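Local coordinates for periplasmic cell division protein (SufI) (Aquifex aeolicus, PDB 6SYY) that is a multicopper oxidase of a hyperthermophile that probably oxidises its substrates at one copper and passes the electrons to a three-copper cluster, at residues His120-Pro132 / Ser496-His510. Numbering follows the deposited sequence.
Sequences HGFRAPWKSDGHP and SHPYNEHQIYLLHCH. With CU (copper (II) ion), chain E; CU (copper (II) ion), chain C; CU (copper (II) ion), chain B; O (oxygen atom), chain F.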
ATOM      1  N   HIS A 120      -1.802   3.568   6.715  1.00 30.04           N
ATOM      2  CA  HIS A 120      -1.501   2.169   6.427  1.00 29.27           C
ATOM      3  C   HIS A 120      -0.017   1.891   6.614  1.00 42.81           C
ATOM      4  O   HIS A 120       0.834   2.522   5.978  1.00 30.10           O
ATOM      5  CB  HIS A 120      -1.951   1.835   5.000  1.00 26.75           C
ATOM      6  CG  HIS A 120      -1.769   0.398   4.608  1.00 34.78           C
ATOM      7  ND1 HIS A 120      -2.711  -0.292   3.876  1.00 35.51           N
ATOM      8  CD2 HIS A 120      -0.744  -0.466   4.807  1.00 37.92           C
ATOM      9  CE1 HIS A 120      -2.283  -1.523   3.657  1.00 48.46           C
ATOM     10  NE2 HIS A 120      -1.091  -1.655   4.210  1.00 33.37           N
ATOM     11  N   GLY A 121       0.288   0.936   7.491  1.00 33.52           N
ATOM     12  CA  GLY A 121       1.649   0.555   7.789  1.00 32.59           C
ATOM     13  C   GLY A 121       2.215   1.158   9.057  1.00 25.11           C
ATOM     14  O   GLY A 121       3.280   0.718   9.507  1.00 40.54           O
ATOM     15  N   PHE A 122       1.535   2.138   9.650  1.00 41.45           N
ATOM     16  CA  PHE A 122       2.048   2.791  10.847  1.00 20.11           C
ATOM     17  C   PHE A 122       1.900   1.898  12.074  1.00 44.42           C
ATOM     18  O   PHE A 122       0.904   1.188  12.239  1.00 32.56           O
ATOM     19  CB  PHE A 122       1.314   4.114  11.100  1.00 31.26           C
ATOM     20  CG  PHE A 122       1.803   5.264  10.263  1.00 42.43           C
ATOM     21  CD1 PHE A 122       2.444   5.051   9.052  1.00 28.78           C
ATOM     22  CD2 PHE A 122       1.627   6.567  10.696  1.00 29.19           C
ATOM     23  CE1 PHE A 122       2.890   6.117   8.286  1.00 29.34           C
ATOM     24  CE2 PHE A 122       2.071   7.637   9.935  1.00 46.40           C
ATOM     25  CZ  PHE A 122       2.704   7.411   8.730  1.00 32.87           C
ATOM     26  N   ARG A 123       2.910   1.937  12.939  1.00 33.29           N
ATOM     27  CA  ARG A 123       2.763   1.513  14.326  1.00 34.44           C
ATOM     28  C   ARG A 123       2.276   2.726  15.109  1.00 26.41           C
ATOM     29  O   ARG A 123       3.039   3.668  15.344  1.00 51.01           O
ATOM     30  CB  ARG A 123       4.082   0.990  14.886  1.00 23.57           C
ATOM     31  CG  ARG A 123       4.605  -0.244  14.197  1.00 25.33           C
ATOM     32  CD  ARG A 123       6.072  -0.473  14.526  1.00 35.53           C
ATOM     33  NE  ARG A 123       6.575  -1.672  13.868  1.00 41.72           N
ATOM     34  CZ  ARG A 123       6.763  -2.833  14.483  1.00 70.34           C
ATOM     35  NH1 ARG A 123       6.504  -2.945  15.779  1.00 49.57           N
ATOM     36  NH2 ARG A 123       7.217  -3.880  13.803  1.00 42.99           N
ATOM     37  N   ALA A 124       1.005   2.714  15.491  1.00 30.73           N
ATOM     38  CA  ALA A 124       0.375   3.851  16.142  1.00 36.39           C
ATOM     39  C   ALA A 124      -0.558   3.359  17.237  1.00 38.36           C
ATOM     40  O   ALA A 124      -1.039   2.219  17.180  1.00 31.55           O
ATOM     41  CB  ALA A 124      -0.420   4.695  15.135  1.00 19.66           C
ATOM     42  N   PRO A 125      -0.821   4.183  18.251  1.00 37.46           N
ATOM     43  CA  PRO A 125      -1.956   3.896  19.132  1.00 24.38           C
ATOM     44  C   PRO A 125      -3.225   3.869  18.295  1.00 32.54           C
ATOM     45  O   PRO A 125      -3.406   4.684  17.389  1.00 36.52           O
ATOM     46  CB  PRO A 125      -1.948   5.059  20.132  1.00 33.44           C
ATOM     47  CG  PRO A 125      -0.575   5.648  20.034  1.00 33.24           C
ATOM     48  CD  PRO A 125      -0.137   5.435  18.616  1.00 35.81           C
ATOM     49  N   TRP A 126      -4.097   2.903  18.583  1.00 25.38           N
ATOM     50  CA  TRP A 126      -5.144   2.579  17.622  1.00 32.61           C
ATOM     51  C   TRP A 126      -6.181   3.684  17.488  1.00 22.14           C
ATOM     52  O   TRP A 126      -6.827   3.787  16.440  1.00 27.37           O
ATOM     53  CB  TRP A 126      -5.802   1.254  17.991  1.00 33.68           C
ATOM     54  CG  TRP A 126      -6.754   1.323  19.128  1.00 36.59           C
ATOM     55  CD1 TRP A 126      -6.450   1.465  20.448  1.00 26.25           C
ATOM     56  CD2 TRP A 126      -8.178   1.223  19.050  1.00 34.77           C
ATOM     57  NE1 TRP A 126      -7.601   1.467  21.198  1.00 31.71           N
ATOM     58  CE2 TRP A 126      -8.675   1.317  20.361  1.00 35.34           C
ATOM     59  CE3 TRP A 126      -9.081   1.062  17.994  1.00 21.76           C
ATOM     60  CZ2 TRP A 126     -10.034   1.259  20.647  1.00 23.71           C
ATOM     61  CZ3 TRP A 126     -10.430   1.004  18.279  1.00 26.70           C
ATOM     62  CH2 TRP A 126     -10.894   1.103  19.594  1.00 52.31           C
ATOM     63  N   LYS A 127      -6.342   4.528  18.505  1.00 24.03           N
ATOM     64  CA  LYS A 127      -7.201   5.693  18.341  1.00 28.16           C
ATOM     65  C   LYS A 127      -6.567   6.748  17.446  1.00 33.16           C
ATOM     66  O   LYS A 127      -7.246   7.709  17.067  1.00 28.14           O
ATOM     67  CB  LYS A 127      -7.550   6.272  19.713  1.00 23.30           C
ATOM     68  CG  LYS A 127      -8.185   5.235  20.623  1.00 39.72           C
ATOM     69  CD  LYS A 127      -8.377   5.717  22.049  1.00 74.59           C
ATOM     70  CE  LYS A 127      -9.042   4.629  22.888  1.00 43.67           C
ATOM     71  NZ  LYS A 127      -9.248   5.042  24.302  1.00 49.14           N
ATOM     72  N   SER A 128      -5.290   6.588  17.098  1.00 26.73           N
ATOM     73  CA  SER A 128      -4.614   7.443  16.132  1.00 30.83           C
ATOM     74  C   SER A 128      -4.371   6.728  14.814  1.00 24.22           C
ATOM     75  O   SER A 128      -3.713   7.285  13.929  1.00 31.98           O
ATOM     76  CB  SER A 128      -3.283   7.943  16.695  1.00 20.26           C
ATOM     77  OG  SER A 128      -3.472   8.696  17.880  1.00 31.57           O
ATOM     78  N   ASP A 129      -4.893   5.510  14.666  1.00 36.29           N
ATOM     79  CA  ASP A 129      -4.594   4.648  13.528  1.00 39.48           C
ATOM     80  C   ASP A 129      -5.611   4.771  12.400  1.00 41.49           C
ATOM     81  O   ASP A 129      -5.272   4.509  11.240  1.00 38.46           O
ATOM     82  CB  ASP A 129      -4.518   3.189  13.999  1.00 44.14           C
ATOM     83  CG  ASP A 129      -4.274   2.215  12.864  1.00 91.02           C
ATOM     84  OD1 ASP A 129      -3.278   2.388  12.128  1.00101.95           O
ATOM     85  OD2 ASP A 129      -5.075   1.268  12.716  1.00 82.79           O
ATOM     86  N   GLY A 130      -6.843   5.166  12.708  1.00 41.23           N
ATOM     87  CA  GLY A 130      -7.869   5.262  11.688  1.00 28.21           C
ATOM     88  C   GLY A 130      -8.748   4.031  11.622  1.00 28.16           C
ATOM     89  O   GLY A 130      -8.942   3.448  10.553  1.00 45.99           O
ATOM     90  N   HIS A 131      -9.282   3.631  12.764  1.00 31.75           N
ATOM     91  CA  HIS A 131     -10.168   2.481  12.847  1.00 34.21           C
ATOM     92  C   HIS A 131     -11.593   2.891  12.473  1.00 32.87           C
ATOM     93  O   HIS A 131     -12.008   4.021  12.740  1.00 32.99           O
ATOM     94  CB  HIS A 131     -10.138   1.902  14.260  1.00 29.41           C
ATOM     95  CG  HIS A 131     -10.806   0.568  14.388  1.00 31.44           C
ATOM     96  ND1 HIS A 131     -12.175   0.424  14.460  1.00 28.41           N
ATOM     97  CD2 HIS A 131     -10.293  -0.683  14.466  1.00 47.06           C
ATOM     98  CE1 HIS A 131     -12.477  -0.858  14.567  1.00 35.67           C
ATOM     99  NE2 HIS A 131     -11.353  -1.550  14.580  1.00 25.58           N
ATOM    100  N   PRO A 132     -12.358   1.991  11.845  1.00 29.32           N
ATOM    101  CA  PRO A 132     -13.724   2.358  11.428  1.00 41.07           C
ATOM    102  C   PRO A 132     -14.622   2.817  12.567  1.00 33.18           C
ATOM    103  O   PRO A 132     -15.549   3.599  12.320  1.00 31.86           O
ATOM    104  CB  PRO A 132     -14.250   1.066  10.787  1.00 40.06           C
ATOM    105  CG  PRO A 132     -13.047   0.332  10.366  1.00 35.34           C
ATOM    106  CD  PRO A 132     -11.970   0.659  11.348  1.00 32.28           C
ATOM    107  N   SER A 496       4.964  -6.227  20.026  1.00 28.11           N
ATOM    108  CA  SER A 496       5.490  -5.378  21.086  1.00 36.09           C
ATOM    109  C   SER A 496       5.174  -3.921  20.762  1.00 25.33           C
ATOM    110  O   SER A 496       5.498  -3.441  19.670  1.00 38.02           O
ATOM    111  CB  SER A 496       6.998  -5.591  21.241  1.00 26.58           C
ATOM    112  OG  SER A 496       7.494  -4.976  22.416  1.00 82.30           O
ATOM    113  N   HIS A 497       4.531  -3.225  21.698  1.00 38.29           N
ATOM    114  CA  HIS A 497       4.136  -1.837  21.491  1.00 33.40           C
ATOM    115  C   HIS A 497       4.463  -1.012  22.728  1.00 33.98           C
ATOM    116  O   HIS A 497       4.419  -1.524  23.854  1.00 37.12           O
ATOM    117  CB  HIS A 497       2.638  -1.712  21.165  1.00 40.33           C
ATOM    118  CG  HIS A 497       1.731  -2.062  22.307  1.00 29.76           C
ATOM    119  ND1 HIS A 497       1.451  -1.184  23.332  1.00 33.11           N
ATOM    120  CD2 HIS A 497       1.036  -3.191  22.579  1.00 25.82           C
ATOM    121  CE1 HIS A 497       0.625  -1.758  24.188  1.00 35.79           C
ATOM    122  NE2 HIS A 497       0.358  -2.977  23.755  1.00 36.22           N
ATOM    123  N   PRO A 498       4.784   0.273  22.548  1.00 30.72           N
ATOM    124  CA  PRO A 498       5.233   1.093  23.682  1.00 36.52           C
ATOM    125  C   PRO A 498       4.133   1.894  24.364  1.00 35.20           C
ATOM    126  O   PRO A 498       4.423   2.907  25.010  1.00 42.81           O
ATOM    127  CB  PRO A 498       6.249   2.031  23.026  1.00 34.84           C
ATOM    128  CG  PRO A 498       5.668   2.256  21.662  1.00 33.24           C
ATOM    129  CD  PRO A 498       5.018   0.948  21.258  1.00 31.53           C
ATOM    130  N   TYR A 499       2.883   1.468  24.237  1.00 42.45           N
ATOM    131  CA  TYR A 499       1.750   2.232  24.737  1.00 41.70           C
ATOM    132  C   TYR A 499       1.282   1.674  26.075  1.00 37.17           C
ATOM    133  O   TYR A 499       1.505   0.502  26.388  1.00 58.13           O
ATOM    134  CB  TYR A 499       0.613   2.216  23.712  1.00 27.81           C
ATOM    135  CG  TYR A 499       1.096   2.522  22.309  1.00 42.28           C
ATOM    136  CD1 TYR A 499       1.879   3.643  22.050  1.00 30.12           C
ATOM    137  CD2 TYR A 499       0.795   1.676  21.249  1.00 39.45           C
ATOM    138  CE1 TYR A 499       2.338   3.918  20.772  1.00 36.36           C
ATOM    139  CE2 TYR A 499       1.248   1.946  19.965  1.00 37.99           C
ATOM    140  CZ  TYR A 499       2.019   3.065  19.733  1.00 34.23           C
ATOM    141  OH  TYR A 499       2.470   3.333  18.461  1.00 32.14           O
ATOM    142  N   ASN A 500       0.637   2.531  26.871  1.00 44.75           N
ATOM    143  CA  ASN A 500       0.185   2.165  28.209  1.00 67.72           C
ATOM    144  C   ASN A 500      -1.269   1.698  28.247  1.00 60.55           C
ATOM    145  O   ASN A 500      -1.854   1.620  29.332  1.00 55.60           O
ATOM    146  CB  ASN A 500       0.389   3.335  29.187  1.00 50.65           C
ATOM    147  CG  ASN A 500      -0.382   4.596  28.797  1.00 56.44           C
ATOM    148  OD1 ASN A 500      -1.274   4.573  27.946  1.00 56.38           O
ATOM    149  ND2 ASN A 500      -0.039   5.708  29.440  1.00 52.78           N
ATOM    150  N   GLU A 501      -1.858   1.387  27.093  1.00 58.22           N
ATOM    151  CA  GLU A 501      -3.224   0.890  27.006  1.00 56.24           C
ATOM    152  C   GLU A 501      -3.274  -0.263  26.016  1.00 42.79           C
ATOM    153  O   GLU A 501      -2.442  -0.367  25.113  1.00 42.29           O
ATOM    154  CB  GLU A 501      -4.211   1.978  26.557  1.00 41.23           C
ATOM    155  CG  GLU A 501      -4.619   2.962  27.628  1.00 61.38           C
ATOM    156  CD  GLU A 501      -5.771   3.837  27.177  1.00 98.25           C
ATOM    157  OE1 GLU A 501      -5.940   4.012  25.951  1.00 97.79           O
ATOM    158  OE2 GLU A 501      -6.515   4.341  28.046  1.00 99.14           O
ATOM    159  N   HIS A 502      -4.273  -1.128  26.186  1.00 43.26           N
ATOM    160  CA  HIS A 502      -4.490  -2.190  25.218  1.00 38.35           C
ATOM    161  C   HIS A 502      -4.831  -1.590  23.855  1.00 40.06           C
ATOM    162  O   HIS A 502      -5.280  -0.445  23.745  1.00 34.92           O
ATOM    163  CB  HIS A 502      -5.605  -3.128  25.683  1.00 29.77           C
ATOM    164  CG  HIS A 502      -6.961  -2.497  25.697  1.00 47.71           C
ATOM    165  ND1 HIS A 502      -7.455  -1.815  26.790  1.00 41.49           N
ATOM    166  CD2 HIS A 502      -7.932  -2.449  24.755  1.00 29.63           C
ATOM    167  CE1 HIS A 502      -8.671  -1.373  26.517  1.00 62.71           C
ATOM    168  NE2 HIS A 502      -8.984  -1.746  25.289  1.00 40.46           N
ATOM    169  N   GLN A 503      -4.608  -2.381  22.810  1.00 40.32           N
ATOM    170  CA  GLN A 503      -4.739  -1.922  21.434  1.00 32.22           C
ATOM    171  C   GLN A 503      -5.738  -2.787  20.683  1.00 30.04           C
ATOM    172  O   GLN A 503      -5.764  -4.009  20.849  1.00 35.81           O
ATOM    173  CB  GLN A 503      -3.385  -1.953  20.715  1.00 27.21           C
ATOM    174  CG  GLN A 503      -2.331  -1.079  21.360  1.00 24.47           C
ATOM    175  CD  GLN A 503      -2.701   0.386  21.312  1.00 33.69           C
ATOM    176  OE1 GLN A 503      -3.089   0.905  20.265  1.00 39.91           O
ATOM    177  NE2 GLN A 503      -2.599   1.061  22.452  1.00 26.79           N
ATOM    178  N   ILE A 504      -6.553  -2.146  19.854  1.00 29.65           N
ATOM    179  CA  ILE A 504      -7.509  -2.831  18.991  1.00 26.97           C
ATOM    180  C   ILE A 504      -7.061  -2.607  17.556  1.00 29.21           C
ATOM    181  O   ILE A 504      -7.132  -1.486  17.040  1.00 30.03           O
ATOM    182  CB  ILE A 504      -8.942  -2.332  19.206  1.00 32.86           C
ATOM    183  CG1 ILE A 504      -9.345  -2.516  20.669  1.00 26.67           C
ATOM    184  CG2 ILE A 504      -9.891  -3.066  18.279  1.00 22.94           C
ATOM    185  CD1 ILE A 504      -9.177  -3.940  21.176  1.00 27.96           C
ATOM    186  N   TYR A 505      -6.602  -3.671  16.910  1.00 23.34           N
ATOM    187  CA  TYR A 505      -6.064  -3.583  15.566  1.00 24.64           C
ATOM    188  C   TYR A 505      -6.894  -4.438  14.621  1.00 24.39           C
ATOM    189  O   TYR A 505      -7.477  -5.448  15.021  1.00 30.74           O
ATOM    190  CB  TYR A 505      -4.599  -4.016  15.537  1.00 28.15           C
ATOM    191  CG  TYR A 505      -3.664  -3.027  16.197  1.00 34.05           C
ATOM    192  CD1 TYR A 505      -3.763  -1.665  15.929  1.00 34.91           C
ATOM    193  CD2 TYR A 505      -2.686  -3.452  17.091  1.00 21.44           C
ATOM    194  CE1 TYR A 505      -2.910  -0.754  16.524  1.00 22.73           C
ATOM    195  CE2 TYR A 505      -1.830  -2.549  17.693  1.00 28.76           C
ATOM    196  CZ  TYR A 505      -1.948  -1.202  17.408  1.00 34.03           C
ATOM    197  OH  TYR A 505      -1.098  -0.297  18.004  1.00 30.00           O
ATOM    198  N   LEU A 506      -6.955  -4.014  13.365  1.00 36.01           N
ATOM    199  CA  LEU A 506      -7.702  -4.736  12.349  1.00 26.47           C
ATOM    200  C   LEU A 506      -6.856  -5.838  11.728  1.00 28.28           C
ATOM    201  O   LEU A 506      -5.624  -5.759  11.680  1.00 24.15           O
ATOM    202  CB  LEU A 506      -8.177  -3.788  11.253  1.00 28.32           C
ATOM    203  CG  LEU A 506      -9.251  -2.785  11.653  1.00 40.22           C
ATOM    204  CD1 LEU A 506      -9.549  -1.881  10.482  1.00 39.54           C
ATOM    205  CD2 LEU A 506     -10.500  -3.519  12.099  1.00 32.41           C
ATOM    206  N   LEU A 507      -7.538  -6.882  11.266  1.00 28.32           N
ATOM    207  CA  LEU A 507      -6.972  -7.884  10.369  1.00 22.98           C
ATOM    208  C   LEU A 507      -7.993  -8.092   9.263  1.00 27.30           C
ATOM    209  O   LEU A 507      -9.149  -8.428   9.545  1.00 33.36           O
ATOM    210  CB  LEU A 507      -6.668  -9.194  11.102  1.00 29.10           C
ATOM    211  CG  LEU A 507      -6.049 -10.371  10.338  1.00 42.50           C
ATOM    212  CD1 LEU A 507      -5.288 -11.271  11.295  1.00 39.63           C
ATOM    213  CD2 LEU A 507      -7.103 -11.188   9.609  1.00 28.62           C
ATOM    214  N   HIS A 508      -7.583  -7.873   8.016  1.00 26.44           N
ATOM    215  CA  HIS A 508      -8.549  -7.849   6.929  1.00 35.73           C
ATOM    216  C   HIS A 508      -7.844  -8.089   5.604  1.00 27.02           C
ATOM    217  O   HIS A 508      -6.635  -7.885   5.469  1.00 25.17           O
ATOM    218  CB  HIS A 508      -9.315  -6.517   6.892  1.00 22.43           C
ATOM    219  CG  HIS A 508      -8.467  -5.333   6.537  1.00 34.09           C
ATOM    220  ND1 HIS A 508      -8.412  -4.814   5.260  1.00 30.00           N
ATOM    221  CD2 HIS A 508      -7.643  -4.566   7.290  1.00 34.77           C
ATOM    222  CE1 HIS A 508      -7.588  -3.781   5.242  1.00 49.11           C
ATOM    223  NE2 HIS A 508      -7.108  -3.609   6.461  1.00 40.14           N
ATOM    224  N   CYS A 509      -8.626  -8.538   4.629  1.00 21.13           N
ATOM    225  CA  CYS A 509      -8.156  -8.592   3.256  1.00 25.02           C
ATOM    226  C   CYS A 509      -8.059  -7.186   2.689  1.00 31.11           C
ATOM    227  O   CYS A 509      -8.880  -6.320   2.998  1.00 32.58           O
ATOM    228  CB  CYS A 509      -9.108  -9.429   2.412  1.00 35.78           C
ATOM    229  SG  CYS A 509      -8.688  -9.477   0.680  1.00 31.21           S
ATOM    230  N   HIS A 510      -7.048  -6.951   1.856  1.00 23.14           N
ATOM    231  CA  HIS A 510      -6.858  -5.627   1.284  1.00 25.24           C
ATOM    232  C   HIS A 510      -7.408  -5.512  -0.127  1.00 21.01           C
ATOM    233  O   HIS A 510      -7.141  -4.514  -0.806  1.00 31.06           O
ATOM    234  CB  HIS A 510      -5.387  -5.223   1.308  1.00 22.55           C
ATOM    235  CG  HIS A 510      -5.192  -3.744   1.385  1.00 40.45           C
ATOM    236  ND1 HIS A 510      -5.345  -2.916   0.292  1.00 30.43           N
ATOM    237  CD2 HIS A 510      -4.901  -2.937   2.432  1.00 31.23           C
ATOM    238  CE1 HIS A 510      -5.135  -1.665   0.661  1.00 34.79           C
ATOM    239  NE2 HIS A 510      -4.862  -1.650   1.953  1.00 35.65           N
TER
HETATM  240 CU    CU E 704      -4.570   0.127   3.398  0.60 38.83          CU
HETATM  241 CU    CU C 702      -6.819  -1.466   6.962  0.60 34.80          CU
HETATM  242 CU    CU B 701      -9.926 -10.935  -0.022  0.65 24.27          CU
HETATM  243  O     O F 705      -5.914  -0.777   5.196  0.60 29.00           O
HETATM  244  O   HOH W   1       5.203  -1.316  18.000  1.00 36.15           O
HETATM  245  O   HOH W   2      -6.638  -0.543  14.312  1.00 39.43           O
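The CA atoms of Trp126 and Gln503 lie 5.9 Å apart where the loop after strand 117-120 packs on strand 503-509 and joins two cupredoxin domains of this multicopper oxidase. The indole lies along Ile504, whose CB sits over the six-membered ring, 3.5 Å from its centroid and 10° off the normal; Lys127 CG lies over the rim of the opposite face. With its CG between backbone N and carbonyl carbon (chi1 76°), Trp126 lays this ring against the strand, its CZ3 over one face of His131. Replacement by alanine would probably open a gap over Ile504 CB and take away the packing on that His131 face. Gln503, bent at chi2 (-64°), accepts a hydrogen bond at OE1 from Trp126 N (2.8 Å), which lies in the plane of its side-chain carbonyl, while its NE2 donates to Glu501 O. Next to it, Tyr505 OH donates to Ala124 O, and Pro125 CG rests on the Tyr499 ring face. A water donates to both Asp129 OD2 and Ile504 O. Leu506 CD2 meets the ring of His131, whose strongest polar partner is Asn522. Cys509 SG binds the mononuclear copper and His508 one trinuclear-cluster copper; His120 ND1 (2.0 Å; outside polar partner Asp479), His510 NE2 (2.3 Å), His159 and the oxygen atom bind another.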